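Local coordinates for protein ML032222a iGluR (Mnemiopsis leidyi, PDB 4YKI) that binds glycine in a clamshell ligand-binding domain and, as an ionotropic glutamate receptor subunit, probably forms part of a glycine-activated ion channel, at residues D40-L45 with F51-I56; G64-N67 with E72-G75; I90-N95 with I102-P107; N125-L130 with S159-E164; N195-C200 with W248-S253. One frame throughout, in Å; residues are numbered along the deposited sequence.

Contact 1. Residues D40-L45 with F51-I56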
# COMPACT_ATOMS: atom_id res chain seq x y z
N ASP B 40 -4.09 -6.89 -17.91
CA ASP B 40 -4.02 -5.54 -18.48
C ASP B 40 -2.78 -4.79 -17.97
O ASP B 40 -2.16 -4.07 -18.72
CB ASP B 40 -5.28 -4.72 -18.15
CG ASP B 40 -6.50 -5.12 -18.96
OD1 ASP B 40 -6.37 -5.88 -19.94
OD2 ASP B 40 -7.58 -4.61 -18.62
N MET B 41 -2.42 -4.98 -16.70
CA MET B 41 -1.19 -4.41 -16.16
C MET B 41 0.05 -4.96 -16.88
O MET B 41 0.94 -4.21 -17.25
CB MET B 41 -1.10 -4.70 -14.67
CG MET B 41 -2.17 -4.00 -13.85
SD MET B 41 -2.35 -4.59 -12.17
CE MET B 41 -0.78 -4.11 -11.42
N VAL B 42 0.09 -6.28 -17.07
CA VAL B 42 1.23 -6.93 -17.72
C VAL B 42 1.38 -6.47 -19.16
O VAL B 42 2.48 -6.21 -19.63
CB VAL B 42 1.10 -8.47 -17.64
CG1 VAL B 42 2.12 -9.16 -18.55
CG2 VAL B 42 1.26 -8.96 -16.22
N VAL B 43 0.26 -6.38 -19.87
CA VAL B 43 0.29 -5.94 -21.26
C VAL B 43 0.92 -4.55 -21.35
O VAL B 43 1.78 -4.29 -22.19
CB VAL B 43 -1.11 -5.94 -21.89
CG1 VAL B 43 -1.14 -5.18 -23.21
CG2 VAL B 43 -1.60 -7.37 -22.12
N LYS B 44 0.48 -3.63 -20.51
CA LYS B 44 1.03 -2.28 -20.51
C LYS B 44 2.52 -2.25 -20.13
O LYS B 44 3.30 -1.54 -20.74
CB LYS B 44 0.21 -1.38 -19.58
CG LYS B 44 0.46 0.11 -19.74
CD LYS B 44 0.10 0.64 -21.13
CE LYS B 44 -1.39 0.49 -21.46
NZ LYS B 44 -1.82 1.20 -22.72
N LEU B 45 2.91 -3.02 -19.12
CA LEU B 45 4.31 -3.15 -18.74
C LEU B 45 5.13 -3.64 -19.91
O LEU B 45 6.22 -3.13 -20.16
CB LEU B 45 4.48 -4.10 -17.55
CG LEU B 45 4.04 -3.57 -16.19
CD1 LEU B 45 4.03 -4.70 -15.17
CD2 LEU B 45 4.91 -2.42 -15.70
N PHE B 51 9.57 -6.03 -23.16
CA PHE B 51 9.75 -7.47 -23.02
C PHE B 51 8.61 -8.24 -23.66
O PHE B 51 7.53 -7.71 -23.85
CB PHE B 51 9.92 -7.90 -21.54
CG PHE B 51 8.73 -7.58 -20.63
CD1 PHE B 51 7.65 -8.46 -20.52
CD2 PHE B 51 8.71 -6.43 -19.85
CE1 PHE B 51 6.59 -8.18 -19.67
CE2 PHE B 51 7.64 -6.15 -19.00
CZ PHE B 51 6.59 -7.02 -18.91
N THR B 52 8.88 -9.49 -24.02
CA THR B 52 7.83 -10.45 -24.33
C THR B 52 7.62 -11.33 -23.10
O THR B 52 8.42 -11.30 -22.17
CB THR B 52 8.18 -11.33 -25.53
OG1 THR B 52 9.38 -12.06 -25.26
CG2 THR B 52 8.38 -10.49 -26.77
N TYR B 53 6.54 -12.08 -23.05
CA TYR B 53 6.25 -12.86 -21.86
C TYR B 53 5.38 -14.06 -22.18
O TYR B 53 4.79 -14.17 -23.27
CB TYR B 53 5.56 -11.98 -20.79
CG TYR B 53 4.24 -11.40 -21.24
CD1 TYR B 53 4.20 -10.24 -21.98
CD2 TYR B 53 3.05 -12.06 -20.99
CE1 TYR B 53 3.02 -9.72 -22.45
CE2 TYR B 53 1.84 -11.55 -21.46
CZ TYR B 53 1.84 -10.37 -22.19
OH TYR B 53 0.69 -9.83 -22.68
N GLU B 54 5.31 -14.96 -21.21
CA GLU B 54 4.35 -16.04 -21.19
C GLU B 54 3.96 -16.26 -19.74
O GLU B 54 4.69 -15.87 -18.84
CB GLU B 54 4.94 -17.32 -21.77
CG GLU B 54 6.08 -17.91 -20.92
CD GLU B 54 6.74 -19.09 -21.58
OE1 GLU B 54 7.76 -18.86 -22.27
OE2 GLU B 54 6.24 -20.23 -21.42
N TYR B 55 2.83 -16.91 -19.53
CA TYR B 55 2.37 -17.25 -18.19
C TYR B 55 2.58 -18.73 -17.91
O TYR B 55 2.31 -19.57 -18.78
CB TYR B 55 0.90 -16.90 -18.05
CG TYR B 55 0.54 -15.43 -18.13
CD1 TYR B 55 0.84 -14.56 -17.08
CD2 TYR B 55 -0.11 -14.91 -19.23
CE1 TYR B 55 0.49 -13.23 -17.14
CE2 TYR B 55 -0.45 -13.57 -19.31
CZ TYR B 55 -0.16 -12.74 -18.25
OH TYR B 55 -0.54 -11.42 -18.27
N ILE B 56 3.04 -19.04 -16.72
CA ILE B 56 3.30 -20.41 -16.28
C ILE B 56 2.57 -20.63 -14.96
O ILE B 56 2.80 -19.93 -13.96
CB ILE B 56 4.81 -20.69 -16.09
CG1 ILE B 56 5.53 -20.47 -17.43
CG2 ILE B 56 5.07 -22.11 -15.50
CD1 ILE B 56 6.99 -20.83 -17.47
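The hydroxyl of Tyr55 is pressed onto the branch point of Val42, OH lying 3.4 Å from Val42 CB, while its hydrogen-bond partner is Asn39 OD1, one helical turn earlier. This joins helix 37-49 to strand 52-56, the second strand of a beta-alpha-beta crossover that begins with strand 9-13 and belongs to the parallel sheet of one lobe of the binding-protein-like clamshell. The helix and strand segments run nearly antiparallel, at 157°, with their axes 9.6 Å apart at closest approach. Side chains fill that spacing, and no hydrogen bond crosses it.

Val42 carries the middle of the contact. Its CG1, anti to the backbone N (chi1 168°), sits over the middle of the Tyr53 ring in a CH-pi contact, 3.7 Å from the centroid and 9° off the normal. The Tyr53 ring rests in turn with CD2 4.1 Å above one face of the Tyr55 ring, displaced toward its rim. Cutting Tyr53 back to a serine would remove the surface beneath Val42 CG1 and would probably leave a gap between helix and strand, with the Tyr55 ring freer to shift. Leu12 of strand 9-13 touches Val42, Tyr53 and Tyr55, closing the apolar cluster from the sheet.

Toward the C-terminal end of the helix segment, the Phe51 ring meets Leu45 through CE2, 3.5 Å from Leu45 O, and CZ, 3.9 Å from Leu45 CB. Beyond Val42, Tyr53 crosses Val43 obliquely, its OH 3.4 Å from Val43 CG2.

Contact 2. Residues G64-N67 with E72-G75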
# COMPACT_ATOMS: atom_id res chain seq x y z
N GLY B 64 1.02 -20.46 -2.66
CA GLY B 64 2.27 -20.89 -2.05
C GLY B 64 2.42 -20.56 -0.58
O GLY B 64 2.12 -19.43 -0.14
N ALA B 65 2.91 -21.54 0.17
CA ALA B 65 3.18 -21.39 1.58
C ALA B 65 4.38 -22.26 1.93
O ALA B 65 4.76 -23.14 1.15
CB ALA B 65 1.96 -21.80 2.42
N LEU B 66 4.95 -22.00 3.10
CA LEU B 66 6.10 -22.74 3.59
C LEU B 66 5.64 -23.89 4.49
O LEU B 66 4.92 -23.69 5.48
CB LEU B 66 7.01 -21.79 4.36
CG LEU B 66 8.27 -22.40 4.99
CD1 LEU B 66 9.17 -23.06 3.98
CD2 LEU B 66 9.02 -21.28 5.68
N ASN B 67 6.07 -25.10 4.15
CA ASN B 67 5.79 -26.27 4.97
C ASN B 67 6.80 -26.34 6.10
O ASN B 67 8.00 -26.41 5.86
CB ASN B 67 5.90 -27.50 4.08
CG ASN B 67 5.51 -28.79 4.78
OD1 ASN B 67 5.99 -29.09 5.86
ND2 ASN B 67 4.64 -29.56 4.14
N GLU B 72 10.12 -26.55 2.86
CA GLU B 72 10.02 -26.25 1.44
C GLU B 72 8.76 -25.45 1.16
O GLU B 72 7.78 -25.49 1.92
CB GLU B 72 9.99 -27.54 0.62
CG GLU B 72 11.20 -28.47 0.82
CD GLU B 72 12.47 -27.98 0.14
OE1 GLU B 72 12.44 -26.95 -0.57
OE2 GLU B 72 13.53 -28.64 0.31
N TRP B 73 8.83 -24.72 0.05
CA TRP B 73 7.72 -23.96 -0.49
C TRP B 73 6.98 -24.77 -1.54
O TRP B 73 7.49 -25.76 -2.09
CB TRP B 73 8.25 -22.68 -1.14
CG TRP B 73 8.70 -21.67 -0.12
CD1 TRP B 73 9.94 -21.52 0.41
CD2 TRP B 73 7.87 -20.68 0.50
NE1 TRP B 73 9.93 -20.51 1.33
CE2 TRP B 73 8.68 -19.98 1.40
CE3 TRP B 73 6.52 -20.34 0.38
CZ2 TRP B 73 8.19 -18.94 2.18
CZ3 TRP B 73 6.03 -19.31 1.14
CH2 TRP B 73 6.86 -18.61 2.04
N ASN B 74 5.79 -24.28 -1.88
CA ASN B 74 5.00 -24.83 -2.98
C ASN B 74 4.38 -23.69 -3.79
O ASN B 74 4.73 -22.51 -3.60
CB ASN B 74 3.96 -25.84 -2.46
CG ASN B 74 2.95 -25.25 -1.53
OD1 ASN B 74 2.81 -24.03 -1.41
ND2 ASN B 74 2.20 -26.12 -0.88
N GLY B 75 3.53 -24.03 -4.74
CA GLY B 75 2.78 -23.03 -5.49
C GLY B 75 3.63 -22.14 -6.37
O GLY B 75 4.73 -22.47 -6.80
O HOH W 1 5.04 -26.03 0.91
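Asn67 N donates to Glu72 O at 2.8 Å in a nearly straight bond (171°), the donor close to the line of the carbonyl. At the other end of the paired loop segments, Ala65 N is held by the side chain of Asn74, N to OD1 being 3.0 Å, with the donor tilted 25° from the amide plane. Asn74 N returns a weak, bent bond to Ala65 O. Between these links a water donates to both Ala65 O (2.9 Å) and Glu72 O, giving each of these two carbonyls a further donor and bridging them.

Packing spreads outward from the Trp73 indole, which packs against the backbone of segment 64-67. Its CE3 comes to 3.3 Å from Ala65 C, and Leu66 CB stands over one face of the six-membered ring, 3.8 Å from the centroid. Helix 96-99 touches the indole through Ala97 and Arg98. The CA atoms of the two segments come nearest at Gly64 and Gly75, 4.1 Å apart; a CB on either glycine would clash with the opposing backbone.

Asn74 also reaches Ser143 OG through ND2, and Gly64 shares a backbone bond with Ser143, just ahead of the pocket residues Arg144 and His145, while Gly64 O accepts from Arg98 of the glycine pocket. The loop's polar chemistry is thus largely amide to amide, and its outward bonds are consistent with a closed cleft in which this loop is clasped to the facing lobe.

Contact 3. Residues I90-N95 with I102-P107. With GLY (glycine), chain E.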
# COMPACT_ATOMS: atom_id res chain seq x y z
N ILE B 90 0.01 -11.64 -10.23
CA ILE B 90 -1.30 -12.02 -9.71
C ILE B 90 -1.57 -11.07 -8.55
O ILE B 90 -0.74 -10.21 -8.24
CB ILE B 90 -1.27 -13.53 -9.29
CG1 ILE B 90 -2.67 -14.16 -9.13
CG2 ILE B 90 -0.41 -13.71 -8.03
CD1 ILE B 90 -3.65 -13.90 -10.27
N ASP B 91 -2.73 -11.20 -7.91
CA ASP B 91 -2.94 -10.58 -6.60
C ASP B 91 -2.17 -11.36 -5.55
O ASP B 91 -2.73 -12.21 -4.86
CB ASP B 91 -4.43 -10.50 -6.28
CG ASP B 91 -5.14 -11.85 -6.27
OD1 ASP B 91 -4.96 -12.65 -7.23
OD2 ASP B 91 -5.92 -12.09 -5.30
N LEU B 92 -0.88 -11.08 -5.44
CA LEU B 92 -0.02 -11.82 -4.51
C LEU B 92 0.04 -11.06 -3.19
O LEU B 92 0.61 -9.97 -3.10
CB LEU B 92 1.39 -12.06 -5.05
CG LEU B 92 2.22 -13.06 -4.24
CD1 LEU B 92 1.65 -14.48 -4.35
CD2 LEU B 92 3.65 -13.03 -4.69
N SER B 93 -0.53 -11.65 -2.14
CA SER B 93 -0.59 -10.99 -0.84
C SER B 93 0.77 -10.94 -0.19
O SER B 93 1.57 -11.88 -0.26
CB SER B 93 -1.54 -11.74 0.06
OG SER B 93 -2.80 -11.82 -0.58
N THR B 94 1.03 -9.82 0.49
CA THR B 94 2.27 -9.62 1.24
C THR B 94 2.18 -10.26 2.61
O THR B 94 1.27 -9.94 3.39
CB THR B 94 2.62 -8.13 1.35
OG1 THR B 94 1.53 -7.41 1.95
CG2 THR B 94 2.93 -7.56 -0.02
N ASN B 95 3.12 -11.17 2.90
CA ASN B 95 3.28 -11.73 4.24
C ASN B 95 4.75 -11.97 4.55
O ASN B 95 5.58 -12.09 3.66
CB ASN B 95 2.37 -12.94 4.53
CG ASN B 95 2.70 -14.18 3.73
OD1 ASN B 95 3.83 -14.67 3.76
ND2 ASN B 95 1.69 -14.76 3.09
N ILE B 102 11.33 -14.38 -0.87
CA ILE B 102 11.23 -13.61 -2.11
C ILE B 102 11.06 -12.13 -1.78
O ILE B 102 10.86 -11.76 -0.62
CB ILE B 102 10.03 -14.08 -3.00
CG1 ILE B 102 8.67 -13.78 -2.35
CG2 ILE B 102 10.17 -15.57 -3.35
CD1 ILE B 102 7.51 -13.71 -3.35
N ASP B 103 11.15 -11.29 -2.81
CA ASP B 103 10.82 -9.88 -2.70
C ASP B 103 9.44 -9.63 -3.28
O ASP B 103 8.85 -10.47 -3.98
CB ASP B 103 11.84 -9.02 -3.46
CG ASP B 103 13.17 -8.86 -2.71
OD1 ASP B 103 13.27 -9.21 -1.52
OD2 ASP B 103 14.09 -8.33 -3.34
N TYR B 104 8.92 -8.45 -2.96
CA TYR B 104 7.70 -7.94 -3.56
C TYR B 104 8.00 -6.68 -4.34
O TYR B 104 8.89 -5.90 -3.98
CB TYR B 104 6.67 -7.62 -2.49
CG TYR B 104 6.06 -8.81 -1.82
CD1 TYR B 104 5.00 -9.49 -2.41
CD2 TYR B 104 6.52 -9.27 -0.59
CE1 TYR B 104 4.41 -10.56 -1.79
CE2 TYR B 104 5.93 -10.33 0.05
CZ TYR B 104 4.88 -10.99 -0.57
OH TYR B 104 4.28 -12.00 0.10
N SER B 105 7.20 -6.45 -5.38
CA SER B 105 7.17 -5.16 -6.06
C SER B 105 6.50 -4.09 -5.21
O SER B 105 5.89 -4.39 -4.18
CB SER B 105 6.38 -5.28 -7.37
OG SER B 105 4.99 -5.40 -7.13
N PHE B 106 6.59 -2.86 -5.67
CA PHE B 106 5.72 -1.81 -5.18
C PHE B 106 4.27 -2.32 -5.22
O PHE B 106 3.86 -2.94 -6.20
CB PHE B 106 5.86 -0.57 -6.05
CG PHE B 106 5.20 0.64 -5.46
CD1 PHE B 106 5.84 1.37 -4.47
CD2 PHE B 106 3.93 1.01 -5.85
CE1 PHE B 106 5.22 2.46 -3.89
CE2 PHE B 106 3.30 2.10 -5.26
CZ PHE B 106 3.95 2.81 -4.29
N PRO B 107 3.49 -2.07 -4.16
CA PRO B 107 2.18 -2.71 -4.11
C PRO B 107 1.10 -1.89 -4.80
O PRO B 107 1.28 -0.68 -4.97
CB PRO B 107 1.91 -2.79 -2.60
CG PRO B 107 2.60 -1.63 -2.02
CD PRO B 107 3.85 -1.44 -2.87
N GLY E . -4.20 -13.76 -2.93
CA GLY E . -3.89 -15.09 -2.36
C GLY E . -2.45 -15.27 -1.97
O GLY E . -2.13 -16.33 -1.39
OXT GLY E . -1.62 -14.37 -2.25
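One phenol oxygen, Tyr104 OH, spans the backbone on both sides of Thr94: it gives a weak bond to Ser93 O at 2.7 Å and accepts from Asn95 N at 3.1 Å (156°). The setting is the ligand cleft of the binding-protein-like clamshell, where strand 91-93 and helix 96-99 hold the bound glycine. Thr94 CG2 stands over the centre of the Tyr104 ring, 3.6 Å from its centroid, because chi1 of 56° turns the methyl to the ring and OG1 to Glu213 N. The Leu92 side chain runs at about a right angle to that of Tyr104 and meets Ile102 tip to tip, CD2 to CD1 being 4.1 Å. A phenylalanine in place of Tyr104 would keep the ring but lack the hydroxyl, and would probably leave Asn95 N without its acceptor and the N-cap residue less firmly placed. Asn95 matters to the site, since its side chain caps Arg98 N, and Arg98 binds the ligand. Ser93 OG is taken by Glu188. The amino N of the ligand GLY donates to Asp91 O at 2.9 Å. Ser93 N donates to GLY OXT at 2.9 Å, nearly straight (174°).

Contact 4. Residues N125-L130 with S159-E164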
# COMPACT_ATOMS: atom_id res chain seq x y z
N ASN B 125 -20.39 -13.30 15.17
CA ASN B 125 -19.90 -11.92 15.17
C ASN B 125 -18.39 -11.80 14.94
O ASN B 125 -17.90 -10.75 14.50
CB ASN B 125 -20.25 -11.25 16.51
CG ASN B 125 -21.75 -11.20 16.78
OD1 ASN B 125 -22.55 -10.90 15.90
ND2 ASN B 125 -22.13 -11.52 18.01
N GLN B 126 -17.64 -12.85 15.25
CA GLN B 126 -16.18 -12.81 15.13
C GLN B 126 -15.70 -14.24 14.97
O GLN B 126 -16.25 -15.14 15.60
CB GLN B 126 -15.55 -12.14 16.36
CG GLN B 126 -14.15 -11.52 16.13
CD GLN B 126 -13.02 -12.53 16.20
OE1 GLN B 126 -13.12 -13.56 16.86
NE2 GLN B 126 -11.92 -12.22 15.52
N VAL B 127 -14.70 -14.46 14.12
CA VAL B 127 -14.36 -15.82 13.71
C VAL B 127 -13.96 -16.76 14.85
O VAL B 127 -14.19 -17.96 14.75
CB VAL B 127 -13.27 -15.88 12.61
CG1 VAL B 127 -13.82 -15.35 11.28
CG2 VAL B 127 -12.00 -15.15 13.03
N LEU B 128 -13.37 -16.25 15.93
CA LEU B 128 -12.93 -17.14 17.00
C LEU B 128 -14.11 -17.80 17.69
O LEU B 128 -13.93 -18.84 18.34
CB LEU B 128 -12.02 -16.43 18.01
CG LEU B 128 -10.64 -16.01 17.47
CD1 LEU B 128 -9.82 -15.34 18.58
CD2 LEU B 128 -9.84 -17.16 16.87
N GLU B 129 -15.31 -17.24 17.53
CA GLU B 129 -16.51 -17.88 18.05
C GLU B 129 -16.76 -19.27 17.47
O GLU B 129 -17.45 -20.09 18.08
CB GLU B 129 -17.73 -17.00 17.76
CG GLU B 129 -17.69 -15.70 18.54
CD GLU B 129 -18.78 -14.72 18.17
OE1 GLU B 129 -19.67 -15.05 17.37
OE2 GLU B 129 -18.73 -13.58 18.71
N LEU B 130 -16.20 -19.55 16.30
CA LEU B 130 -16.35 -20.85 15.68
C LEU B 130 -15.83 -21.99 16.56
O LEU B 130 -16.32 -23.12 16.46
CB LEU B 130 -15.62 -20.86 14.33
CG LEU B 130 -16.31 -20.07 13.23
CD1 LEU B 130 -15.34 -19.76 12.12
CD2 LEU B 130 -17.53 -20.80 12.69
N SER B 159 -4.46 -20.30 14.83
CA SER B 159 -3.95 -21.58 14.37
C SER B 159 -4.98 -22.70 14.59
O SER B 159 -5.10 -23.59 13.75
CB SER B 159 -2.64 -21.95 15.07
OG SER B 159 -1.54 -21.27 14.52
N ARG B 160 -5.68 -22.67 15.72
CA ARG B 160 -6.75 -23.63 15.95
C ARG B 160 -7.79 -23.58 14.85
O ARG B 160 -8.27 -24.62 14.40
CB ARG B 160 -7.46 -23.41 17.28
CG ARG B 160 -6.70 -23.81 18.50
CD ARG B 160 -7.59 -23.81 19.74
NE ARG B 160 -8.71 -24.72 19.53
CZ ARG B 160 -9.81 -24.78 20.26
NH1 ARG B 160 -9.99 -24.00 21.33
NH2 ARG B 160 -10.75 -25.64 19.91
N LEU B 161 -8.16 -22.37 14.43
CA LEU B 161 -9.14 -22.25 13.34
C LEU B 161 -8.68 -22.98 12.11
O LEU B 161 -9.46 -23.66 11.44
CB LEU B 161 -9.39 -20.79 12.96
CG LEU B 161 -10.32 -20.00 13.87
CD1 LEU B 161 -10.42 -18.58 13.34
CD2 LEU B 161 -11.72 -20.61 13.99
N VAL B 162 -7.42 -22.82 11.75
CA VAL B 162 -6.91 -23.49 10.57
C VAL B 162 -6.89 -25.00 10.79
O VAL B 162 -7.40 -25.76 9.96
CB VAL B 162 -5.53 -22.96 10.21
CG1 VAL B 162 -4.90 -23.80 9.09
CG2 VAL B 162 -5.63 -21.50 9.80
N ASP B 163 -6.33 -25.44 11.90
CA ASP B 163 -6.10 -26.86 12.17
C ASP B 163 -7.40 -27.65 12.31
O ASP B 163 -7.46 -28.82 11.94
CB ASP B 163 -5.26 -27.04 13.44
CG ASP B 163 -3.82 -26.51 13.28
OD1 ASP B 163 -3.36 -26.30 12.14
OD2 ASP B 163 -3.15 -26.32 14.32
N GLU B 164 -8.44 -26.99 12.80
CA GLU B 164 -9.71 -27.64 13.10
C GLU B 164 -10.77 -27.38 12.05
O GLU B 164 -11.87 -27.94 12.12
CB GLU B 164 -10.17 -27.21 14.49
CG GLU B 164 -9.22 -27.70 15.59
CD GLU B 164 -9.43 -27.04 16.92
OE1 GLU B 164 -10.59 -26.95 17.36
OE2 GLU B 164 -8.43 -26.61 17.53
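No flat group lies between Leu161 and the three residues it touches, Val127, Leu128 and Leu130; the flat groups stand to the side. The guanidinium of Arg160 meets the carboxylate of Glu164 one helical turn later, edge to edge and close to a common plane. The grip is side-on: NE donates to OE2 at 2.8 Å, and NH2 donates to OE1 through that oxygen's syn lone pair at 2.9 Å. On the facing segment the planar side chains serve their own chain. The Gln126 amide accepts Leu128 N at OE1, the donor standing well above the carbonyl plane, and Glu129 OE1 likewise receives Asn125 N from above its carboxylate plane.

The contact itself is apolar, with no hydrogen bond across it. CG of Leu161 lies anti to the carbonyl carbon (chi1 -79°), directing the branched end at the 3-10 turn, where both methyls touch. CD1 fits between Val127 CG2 and Leu128 CD2, each 3.8 Å away, and CD2 lies 3.9 Å from Leu130 CB. CD2 also comes within 3.7 Å of the backbone oxygen Val127 O, which already receives Leu130 N. All three opposing side chains cross Leu161 at about a right angle, and Leu131 covers it further.

The backbone oxygen Leu161 O accepts from Trp138 NE1 of strand 137-141. Helix 157-164 lies in the connection from that strand to its parallel neighbour 166-168, so the contact lays a 3-10 turn against the helical part of a beta-alpha-beta crossover in the second lobe.

Contact 5. Residues N195-C200 with W248-S253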
# COMPACT_ATOMS: atom_id res chain seq x y z
N ASN B 195 -16.38 -11.88 -6.13
CA ASN B 195 -16.90 -13.19 -6.46
C ASN B 195 -18.23 -13.54 -5.81
O ASN B 195 -18.92 -14.43 -6.30
CB ASN B 195 -15.84 -14.26 -6.19
CG ASN B 195 -14.73 -14.24 -7.20
OD1 ASN B 195 -14.94 -14.64 -8.34
ND2 ASN B 195 -13.58 -13.72 -6.84
N LEU B 196 -18.60 -12.84 -4.74
CA LEU B 196 -19.84 -13.17 -4.01
C LEU B 196 -20.88 -12.06 -4.15
O LEU B 196 -21.85 -12.02 -3.40
CB LEU B 196 -19.50 -13.43 -2.54
CG LEU B 196 -18.55 -14.61 -2.31
CD1 LEU B 196 -18.18 -14.72 -0.86
CD2 LEU B 196 -19.12 -15.91 -2.81
N ILE B 197 -20.70 -11.20 -5.15
CA ILE B 197 -21.57 -10.03 -5.34
C ILE B 197 -23.06 -10.37 -5.47
O ILE B 197 -23.90 -9.60 -5.01
CB ILE B 197 -21.10 -9.18 -6.56
CG1 ILE B 197 -21.82 -7.82 -6.59
CG2 ILE B 197 -21.26 -9.95 -7.86
CD1 ILE B 197 -21.51 -6.93 -5.41
N SER B 198 -23.35 -11.51 -6.08
CA SER B 198 -24.74 -11.96 -6.33
C SER B 198 -25.18 -13.10 -5.40
O SER B 198 -26.20 -13.77 -5.65
CB SER B 198 -24.89 -12.41 -7.78
OG SER B 198 -24.18 -13.62 -8.02
N ASP B 199 -24.41 -13.32 -4.34
CA ASP B 199 -24.80 -14.28 -3.29
C ASP B 199 -25.51 -13.54 -2.18
O ASP B 199 -24.92 -13.13 -1.18
CB ASP B 199 -23.58 -15.03 -2.77
CG ASP B 199 -23.02 -15.98 -3.79
OD1 ASP B 199 -22.19 -15.56 -4.62
OD2 ASP B 199 -23.41 -17.16 -3.79
N CYS B 200 -26.81 -13.36 -2.36
CA CYS B 200 -27.58 -12.53 -1.46
C CYS B 200 -27.82 -13.18 -0.11
O CYS B 200 -28.26 -12.52 0.83
CB CYS B 200 -28.93 -12.16 -2.11
SG CYS B 200 -28.80 -11.40 -3.75
N TRP B 248 -12.93 -4.11 -14.15
CA TRP B 248 -12.98 -5.55 -13.96
C TRP B 248 -13.81 -6.03 -12.78
O TRP B 248 -14.33 -7.15 -12.81
CB TRP B 248 -11.56 -6.12 -13.82
CG TRP B 248 -10.83 -6.12 -15.09
CD1 TRP B 248 -9.84 -5.26 -15.48
CD2 TRP B 248 -11.01 -7.03 -16.17
NE1 TRP B 248 -9.42 -5.58 -16.75
CE2 TRP B 248 -10.12 -6.67 -17.19
CE3 TRP B 248 -11.87 -8.12 -16.37
CZ2 TRP B 248 -10.05 -7.36 -18.40
CZ3 TRP B 248 -11.80 -8.80 -17.56
CH2 TRP B 248 -10.91 -8.42 -18.56
N SER B 249 -13.92 -5.25 -11.71
CA SER B 249 -14.65 -5.75 -10.55
C SER B 249 -16.14 -5.64 -10.81
O SER B 249 -16.61 -4.78 -11.57
CB SER B 249 -14.23 -5.03 -9.28
OG SER B 249 -14.59 -3.67 -9.33
N SER B 250 -16.91 -6.51 -10.16
CA SER B 250 -18.34 -6.60 -10.38
C SER B 250 -19.05 -5.42 -9.72
O SER B 250 -18.63 -4.93 -8.68
CB SER B 250 -18.88 -7.93 -9.84
OG SER B 250 -18.54 -8.11 -8.47
N GLY B 251 -20.13 -4.97 -10.36
CA GLY B 251 -20.90 -3.84 -9.89
C GLY B 251 -22.33 -4.26 -9.69
O GLY B 251 -22.67 -5.43 -9.88
N ASN B 252 -23.18 -3.30 -9.34
CA ASN B 252 -24.55 -3.60 -8.97
C ASN B 252 -24.56 -4.64 -7.86
O ASN B 252 -23.57 -4.84 -7.15
CB ASN B 252 -25.35 -4.13 -10.17
CG ASN B 252 -25.56 -3.09 -11.24
OD1 ASN B 252 -24.77 -2.15 -11.39
ND2 ASN B 252 -26.64 -3.25 -12.00
N SER B 253 -25.72 -5.26 -7.70
CA SER B 253 -25.89 -6.51 -6.98
C SER B 253 -27.39 -6.73 -7.10
O SER B 253 -28.17 -5.86 -6.72
CB SER B 253 -25.47 -6.42 -5.51
OG SER B 253 -26.27 -5.48 -4.80
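Ile197 presents two branches to the tail segment because its CG1 lies anti to the backbone N (chi1 -169°), which puts CG2 between N and the carbonyl carbon, while chi2 of 64° brings CD1 to the opposing segment. CD1 comes to 3.4 Å from Asn252 O and 4.0 Å from Ser253 CB; CG2 faces Ser250, its nearest side-chain carbon there being CB at 3.7 Å. Ser250 is modelled in two conformers, so the closer approach of its hydroxyl to CG2 is less certain; in one of them OG bonds to His194 O.

Nothing polar is shared across the contact. One isoleucine lies in the curve of the passing chain, and aliphatic carbons rest on a carbonyl oxygen and two serine methylenes. Ile197 O adds to this by approaching Ser253 CB at 3.6 Å. The tail bends round the isoleucine at Asn252, whose phi is positive (54°), and Ser253 OG turns onward to Cys255 O. On the other segment Ile197 occupies the first central place of a type I beta turn, closed by Asp199 N donating to Leu196 O at 3.0 Å; the side chain at this position points toward the tail segment.

A disulfide seals the join a little further on, Cys200 to Cys255. The contact thus brings the loop between helix 189-195 and strand 202-218 together with the C-terminal tail that follows helix 240-248, while Leu196 faces helix 171-179 and Asp199 makes a salt bridge with Arg179.

In the fold
Contacts 3 and 4 are buried, contacts 1 and 2 partly so, and contact 5 lies at the surface. Contact 1 and contact 4 both set helical chain in beta-alpha-beta crossovers of the two lobes and rely on apolar side chains, with aromatic rings in the first and aliphatic methyls in the second; their centres are about 39 Å apart. Contact 3 binds the glycine directly and contact 2 lies beside it, their centres about 15 Å apart; they share Arg98 as a partner and are the two with hydrogen bonds across them. Contact 5, strapped by a disulfide, meets contact 1 through Trp248 NE1 and Asp40 OD2, 2.8 Å apart and probably hydrogen-bonded, linking the end of helix 240-248 to helix 37-49.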